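Hydrolase, alpha/beta hydrolase FOLD family (Staphylococcus aureus, PDB 2XMZ) probably catalyses the formation of 2-succinyl-6-hydroxy-2,4-cyclohexadiene-1-carboxylate, a lyase step of menaquinone biosynthesis, despite its alpha/beta-hydrolase fold. Local coordinates at residues H23-D28 and A185-D190; D28-H33 and L177-H182. All coordinates share one frame; numbering follows the deposited sequence.

Interaction 1 of 2, residues H23-D28 and A185-D190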
loop_
_atom_site.group_PDB
_atom_site.type_symbol
_atom_site.label_atom_id
_atom_site.label_comp_id
_atom_site.label_asym_id
_atom_site.label_seq_id
_atom_site.Cartn_x
_atom_site.Cartn_y
_atom_site.Cartn_z
ATOM N N HIS A 23 -1.578 -3.814 0.483
ATOM C CA HIS A 23 -0.714 -4.097 -0.661
ATOM C C HIS A 23 -0.850 -2.994 -1.722
ATOM O O HIS A 23 -1.605 -2.036 -1.544
ATOM C CB HIS A 23 -1.145 -5.431 -1.285
ATOM C CG HIS A 23 -2.585 -5.424 -1.709
ATOM N ND1 HIS A 23 -2.988 -4.972 -2.943
ATOM C CD2 HIS A 23 -3.715 -5.741 -1.034
ATOM C CE1 HIS A 23 -4.308 -5.025 -3.019
ATOM N NE2 HIS A 23 -4.774 -5.485 -1.871
ATOM N N GLY A 24 -0.152 -3.167 -2.844
ATOM C CA GLY A 24 -0.182 -2.211 -3.946
ATOM C C GLY A 24 -1.041 -2.699 -5.118
ATOM O O GLY A 24 -1.592 -3.809 -5.082
ATOM N N PHE A 25 -1.140 -1.861 -6.138
ATOM C CA PHE A 25 -1.899 -2.130 -7.345
ATOM C C PHE A 25 -1.400 -3.380 -8.066
ATOM O O PHE A 25 -0.185 -3.647 -8.102
ATOM C CB PHE A 25 -1.839 -0.917 -8.277
ATOM C CG PHE A 25 -2.611 -1.116 -9.551
ATOM C CD1 PHE A 25 -4.003 -1.210 -9.517
ATOM C CD2 PHE A 25 -1.958 -1.217 -10.769
ATOM C CE1 PHE A 25 -4.731 -1.396 -10.668
ATOM C CE2 PHE A 25 -2.679 -1.404 -11.953
ATOM C CZ PHE A 25 -4.075 -1.495 -11.907
ATOM N N LEU A 26 -2.322 -4.146 -8.636
ATOM C CA LEU A 26 -1.978 -5.323 -9.449
ATOM C C LEU A 26 -1.285 -6.391 -8.612
ATOM O O LEU A 26 -0.392 -7.105 -9.085
ATOM C CB LEU A 26 -1.064 -4.947 -10.624
ATOM C CG LEU A 26 -1.462 -4.904 -12.104
ATOM C CD1 LEU A 26 -0.191 -4.971 -12.962
ATOM C CD2 LEU A 26 -2.428 -5.982 -12.538
ATOM N N SER A 27 -1.689 -6.497 -7.360
ATOM C CA SER A 27 -1.025 -7.380 -6.424
ATOM C C SER A 27 -2.055 -7.650 -5.369
ATOM O O SER A 27 -3.214 -7.281 -5.537
ATOM C CB SER A 27 0.206 -6.683 -5.826
ATOM O OG SER A 27 0.807 -7.460 -4.797
ATOM N N ASP A 28 -1.663 -8.334 -4.299
ATOM C CA ASP A 28 -2.569 -8.540 -3.200
ATOM C C ASP A 28 -1.740 -8.877 -1.971
ATOM O O ASP A 28 -0.496 -8.746 -1.972
ATOM C CB ASP A 28 -3.647 -9.617 -3.519
ATOM C CG ASP A 28 -3.065 -10.931 -3.992
ATOM O OD1 ASP A 28 -3.438 -11.399 -5.095
ATOM O OD2 ASP A 28 -2.249 -11.535 -3.275
ATOM N N ALA A 185 -9.193 -2.593 -13.836
ATOM C CA ALA A 185 -9.736 -1.412 -14.510
ATOM C C ALA A 185 -10.618 -0.586 -13.563
ATOM O O ALA A 185 -10.475 0.635 -13.487
ATOM C CB ALA A 185 -10.526 -1.826 -15.767
ATOM N N LYS A 186 -11.499 -1.258 -12.815
ATOM C CA LYS A 186 -12.379 -0.567 -11.923
ATOM C C LYS A 186 -11.564 0.071 -10.807
ATOM O O LYS A 186 -11.818 1.208 -10.462
ATOM C CB LYS A 186 -13.506 -1.470 -11.405
ATOM C CG LYS A 186 -14.518 -0.723 -10.521
ATOM C CD LYS A 186 -15.662 -1.621 -10.095
ATOM C CE LYS A 186 -16.568 -0.944 -9.046
ATOM N NZ LYS A 186 -17.151 0.331 -9.553
ATOM N N ALA A 187 -10.576 -0.652 -10.255
ATOM C CA ALA A 187 -9.684 -0.067 -9.239
ATOM C C ALA A 187 -9.061 1.241 -9.732
ATOM O O ALA A 187 -9.073 2.252 -9.013
ATOM C CB ALA A 187 -8.586 -1.070 -8.809
ATOM N N LEU A 188 -8.519 1.227 -10.939
ATOM C CA LEU A 188 -7.956 2.457 -11.540
ATOM C C LEU A 188 -8.973 3.586 -11.663
ATOM O O LEU A 188 -8.701 4.713 -11.239
ATOM C CB LEU A 188 -7.326 2.171 -12.907
ATOM C CG LEU A 188 -6.031 1.344 -12.884
ATOM C CD1 LEU A 188 -5.631 0.948 -14.304
ATOM C CD2 LEU A 188 -4.889 2.071 -12.149
ATOM N N ARG A 189 -10.141 3.293 -12.243
ATOM C CA ARG A 189 -11.161 4.337 -12.424
ATOM C C ARG A 189 -11.701 4.897 -11.104
ATOM O O ARG A 189 -11.967 6.089 -11.015
ATOM C CB ARG A 189 -12.309 3.871 -13.339
ATOM C CG ARG A 189 -11.845 3.302 -14.707
ATOM C CD ARG A 189 -12.935 3.255 -15.774
ATOM N NE ARG A 189 -12.788 2.105 -16.680
ATOM C CZ ARG A 189 -12.274 2.131 -17.918
ATOM N NH1 ARG A 189 -11.792 3.258 -18.473
ATOM N NH2 ARG A 189 -12.223 1.003 -18.610
ATOM N N ASP A 190 -11.885 4.044 -10.096
ATOM C CA ASP A 190 -12.514 4.453 -8.828
ATOM C C ASP A 190 -11.543 4.976 -7.781
ATOM O O ASP A 190 -11.890 5.876 -7.037
ATOM C CB ASP A 190 -13.340 3.326 -8.197
ATOM C CG ASP A 190 -14.516 2.935 -9.036
ATOM O OD1 ASP A 190 -14.675 3.511 -10.127
ATOM O OD2 ASP A 190 -15.268 2.050 -8.609
#
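The ring of Phe25 meets helix 181-191 through Leu188 and Ala187. Leu188 lays CD2 over one face of the ring as a CH-pi contact, the methyl 4.0 Å from the ring centroid and 25° off the normal to the Phe25 ring. It sits toward the rim, and the closest touch is between Phe25 CZ and Leu188 CG at 3.6 Å. Ala187 takes the edge of the same ring, its CB 4.3 Å from Phe25 CE1. The Phe25 and Leu188 side chains cross at about a right angle. Phe25 reaches the helix because its CG stands anti to the backbone N (chi1 -180°), which carries the ring outward from the loop that follows strand 17-22. Behind it, His23 ND1 donates to Gly24 O at 2.8 Å, an N-H···O angle of 167° that ties the His23 ring to the peptide just before Phe25. Trp152 meets the Phe25 ring edge-to-face, and Phe148 and Met92 also touch this phenylalanine. Helix 181-191 belongs to the helices inserted between strands 110-114 and 210-215, as in the lid of alpha/beta hydrolases; the His23-Gly24 position is consistent with the family's oxyanion-hole loop. No hydrogen bond joins the two segments, so loop and lid meet by dispersion and CH-pi attraction.

Interaction 2 of 2, residues D28-H33 and L177-H182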
loop_
_atom_site.group_PDB
_atom_site.type_symbol
_atom_site.label_atom_id
_atom_site.label_comp_id
_atom_site.label_asym_id
_atom_site.label_seq_id
_atom_site.Cartn_x
_atom_site.Cartn_y
_atom_site.Cartn_z
ATOM N N ASP A 28 -1.663 -8.334 -4.299
ATOM C CA ASP A 28 -2.569 -8.540 -3.200
ATOM C C ASP A 28 -1.740 -8.877 -1.971
ATOM O O ASP A 28 -0.496 -8.746 -1.972
ATOM C CB ASP A 28 -3.647 -9.617 -3.519
ATOM C CG ASP A 28 -3.065 -10.931 -3.992
ATOM O OD1 ASP A 28 -3.438 -11.399 -5.095
ATOM O OD2 ASP A 28 -2.249 -11.535 -3.275
ATOM N N SER A 29 -2.431 -9.359 -0.950
ATOM C CA SER A 29 -1.808 -9.650 0.335
ATOM C C SER A 29 -0.690 -10.681 0.269
ATOM O O SER A 29 0.149 -10.727 1.170
ATOM C CB SER A 29 -2.862 -10.104 1.315
ATOM O OG SER A 29 -3.682 -8.987 1.643
ATOM N N ARG A 30 -0.683 -11.512 -0.776
ATOM C CA ARG A 30 0.374 -12.491 -0.918
ATOM C C ARG A 30 1.771 -11.867 -0.974
ATOM O O ARG A 30 2.735 -12.561 -0.684
ATOM C CB ARG A 30 0.180 -13.374 -2.153
ATOM C CG ARG A 30 -0.879 -14.455 -2.001
ATOM C CD ARG A 30 -1.117 -15.101 -3.350
ATOM N NE ARG A 30 -1.582 -14.127 -4.333
ATOM C CZ ARG A 30 -1.722 -14.371 -5.630
ATOM N NH1 ARG A 30 -1.409 -15.563 -6.122
ATOM N NH2 ARG A 30 -2.151 -13.399 -6.432
ATOM N N THR A 31 1.879 -10.602 -1.382
ATOM C CA THR A 31 3.154 -9.879 -1.398
ATOM C C THR A 31 3.831 -9.840 -0.016
ATOM O O THR A 31 5.051 -9.666 0.069
ATOM C CB THR A 31 3.006 -8.434 -1.964
ATOM O OG1 THR A 31 4.298 -7.863 -2.175
ATOM C CG2 THR A 31 2.209 -7.528 -1.007
ATOM N N TYR A 32 3.049 -10.009 1.056
ATOM C CA TYR A 32 3.610 -9.957 2.427
ATOM C C TYR A 32 3.896 -11.333 3.001
ATOM O O TYR A 32 4.352 -11.467 4.144
ATOM C CB TYR A 32 2.681 -9.165 3.332
ATOM C CG TYR A 32 2.508 -7.754 2.835
ATOM C CD1 TYR A 32 3.611 -6.916 2.687
ATOM C CD2 TYR A 32 1.261 -7.276 2.475
ATOM C CE1 TYR A 32 3.476 -5.634 2.197
ATOM C CE2 TYR A 32 1.102 -5.988 1.985
ATOM C CZ TYR A 32 2.209 -5.172 1.854
ATOM O OH TYR A 32 2.063 -3.897 1.378
ATOM N N HIS A 33 3.663 -12.353 2.169
ATOM C CA HIS A 33 3.791 -13.773 2.542
ATOM C C HIS A 33 5.017 -14.117 3.379
ATOM O O HIS A 33 4.901 -14.697 4.462
ATOM C CB HIS A 33 3.751 -14.669 1.278
ATOM C CG HIS A 33 4.923 -14.485 0.346
ATOM N ND1 HIS A 33 5.192 -13.294 -0.298
ATOM C CD2 HIS A 33 5.892 -15.349 -0.048
ATOM C CE1 HIS A 33 6.268 -13.433 -1.052
ATOM N NE2 HIS A 33 6.714 -14.670 -0.915
ATOM N N LEU A 177 -0.570 -11.464 -12.896
ATOM C CA LEU A 177 -1.340 -12.219 -13.903
ATOM C C LEU A 177 -2.608 -12.827 -13.323
ATOM O O LEU A 177 -3.578 -13.107 -14.048
ATOM C CB LEU A 177 -0.474 -13.311 -14.542
ATOM C CG LEU A 177 0.702 -12.849 -15.430
ATOM C CD1 LEU A 177 1.522 -14.042 -15.948
ATOM C CD2 LEU A 177 0.219 -11.996 -16.580
ATOM N N SER A 178 -2.611 -13.038 -12.009
ATOM C CA SER A 178 -3.770 -13.646 -11.374
ATOM C C SER A 178 -4.840 -12.607 -11.058
ATOM O O SER A 178 -5.955 -12.963 -10.699
ATOM C CB SER A 178 -3.371 -14.364 -10.101
ATOM O OG SER A 178 -3.057 -13.400 -9.125
ATOM N N GLN A 179 -4.518 -11.324 -11.206
ATOM C CA GLN A 179 -5.521 -10.295 -10.956
ATOM C C GLN A 179 -6.533 -10.292 -12.081
ATOM O O GLN A 179 -6.205 -10.611 -13.213
ATOM C CB GLN A 179 -4.881 -8.906 -10.798
ATOM C CG GLN A 179 -3.861 -8.801 -9.662
ATOM C CD GLN A 179 -4.382 -9.360 -8.334
ATOM O OE1 GLN A 179 -5.521 -9.088 -7.941
ATOM N NE2 GLN A 179 -3.539 -10.135 -7.637
ATOM N N SER A 180 -7.778 -9.980 -11.757
ATOM C CA SER A 180 -8.826 -9.864 -12.768
ATOM C C SER A 180 -8.690 -8.516 -13.494
ATOM O O SER A 180 -8.749 -7.457 -12.840
ATOM C CB SER A 180 -10.172 -9.955 -12.073
ATOM O OG SER A 180 -11.207 -9.791 -13.006
ATOM N N PRO A 181 -8.496 -8.539 -14.828
ATOM C CA PRO A 181 -8.306 -7.255 -15.540
ATOM C C PRO A 181 -9.485 -6.280 -15.441
ATOM O O PRO A 181 -9.264 -5.069 -15.302
ATOM C CB PRO A 181 -8.069 -7.671 -17.002
ATOM C CG PRO A 181 -8.555 -9.095 -17.105
ATOM C CD PRO A 181 -8.336 -9.700 -15.728
ATOM N N HIS A 182 -10.712 -6.795 -15.477
ATOM C CA HIS A 182 -11.893 -5.944 -15.292
ATOM C C HIS A 182 -11.907 -5.277 -13.905
ATOM O O HIS A 182 -12.258 -4.083 -13.771
ATOM C CB HIS A 182 -13.204 -6.700 -15.639
ATOM C CG HIS A 182 -13.693 -7.609 -14.550
ATOM N ND1 HIS A 182 -13.236 -8.902 -14.392
ATOM C CD2 HIS A 182 -14.596 -7.409 -13.559
ATOM C CE1 HIS A 182 -13.837 -9.460 -13.349
ATOM N NE2 HIS A 182 -14.669 -8.575 -12.828
#
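Two hydrogen bonds link the loop at Asp28 and Arg30 to Ser178 and Gln179. Gln179 NE2 donates to Asp28 OD1 at 2.8 Å, coming from above the carboxylate, 36° out of its plane, while the oxygen lies nearly in the amide plane. Arg30 NH2 donates to Ser178 OG at 2.8 Å, with the hydroxyl at the guanidinium edge. Within the loop, the salt bridge is side-on: Arg30 NH2 reaches Asp28 OD1 at 2.7 Å, and NE of Arg30 meets OD2 of Asp28 at 2.9 Å in an almost straight bond. Both oxygens accept on their syn lone pairs. The bend of the arginine chain at chi3 (-60°) turns the guanidinium back onto the carboxylate. Asp28 OD2 also accepts from the backbone N of Arg30 at 2.9 Å, on its anti lone pair, forming an Asx turn at the start of 3-10 segment 29-32. Each oxygen of Asp28 takes two donors, which fixes the rotation of the carboxylate and probably stabilises its negative charge. Gln175 O receives bonds from both Ser178 OG and Gln179 NE2, and Gly54 N donates to Gln179 OE1. The contact therefore joins the loop between strand 17-22 and helix 36-40 to the linker between helices 166-177 and 181-191.

In the fold
Interactions 1 and 2 share Asp28 and lie with their centres about 9 Å apart; the chain ends joined by interaction 2 fall between those joined by interaction 1. One continuous loop after strand 17-22 serves both: its first half sends Phe25 to helix 181-191, its second half bonds to the residues leading into that helix. They also touch directly, with Leu26 C 3.7 Å from Gln179 CG and His23 CA 3.5 Å from Tyr32 OH. An apolar contact thus lies beside a hydrogen-bonded one. The Phe25 side chain comes close to, but does not contact, a probable Ser91-His245-Asp218 triad, whose serine appears to sit on a GxSxG nucleophile elbow, consistent with a place beside the active site.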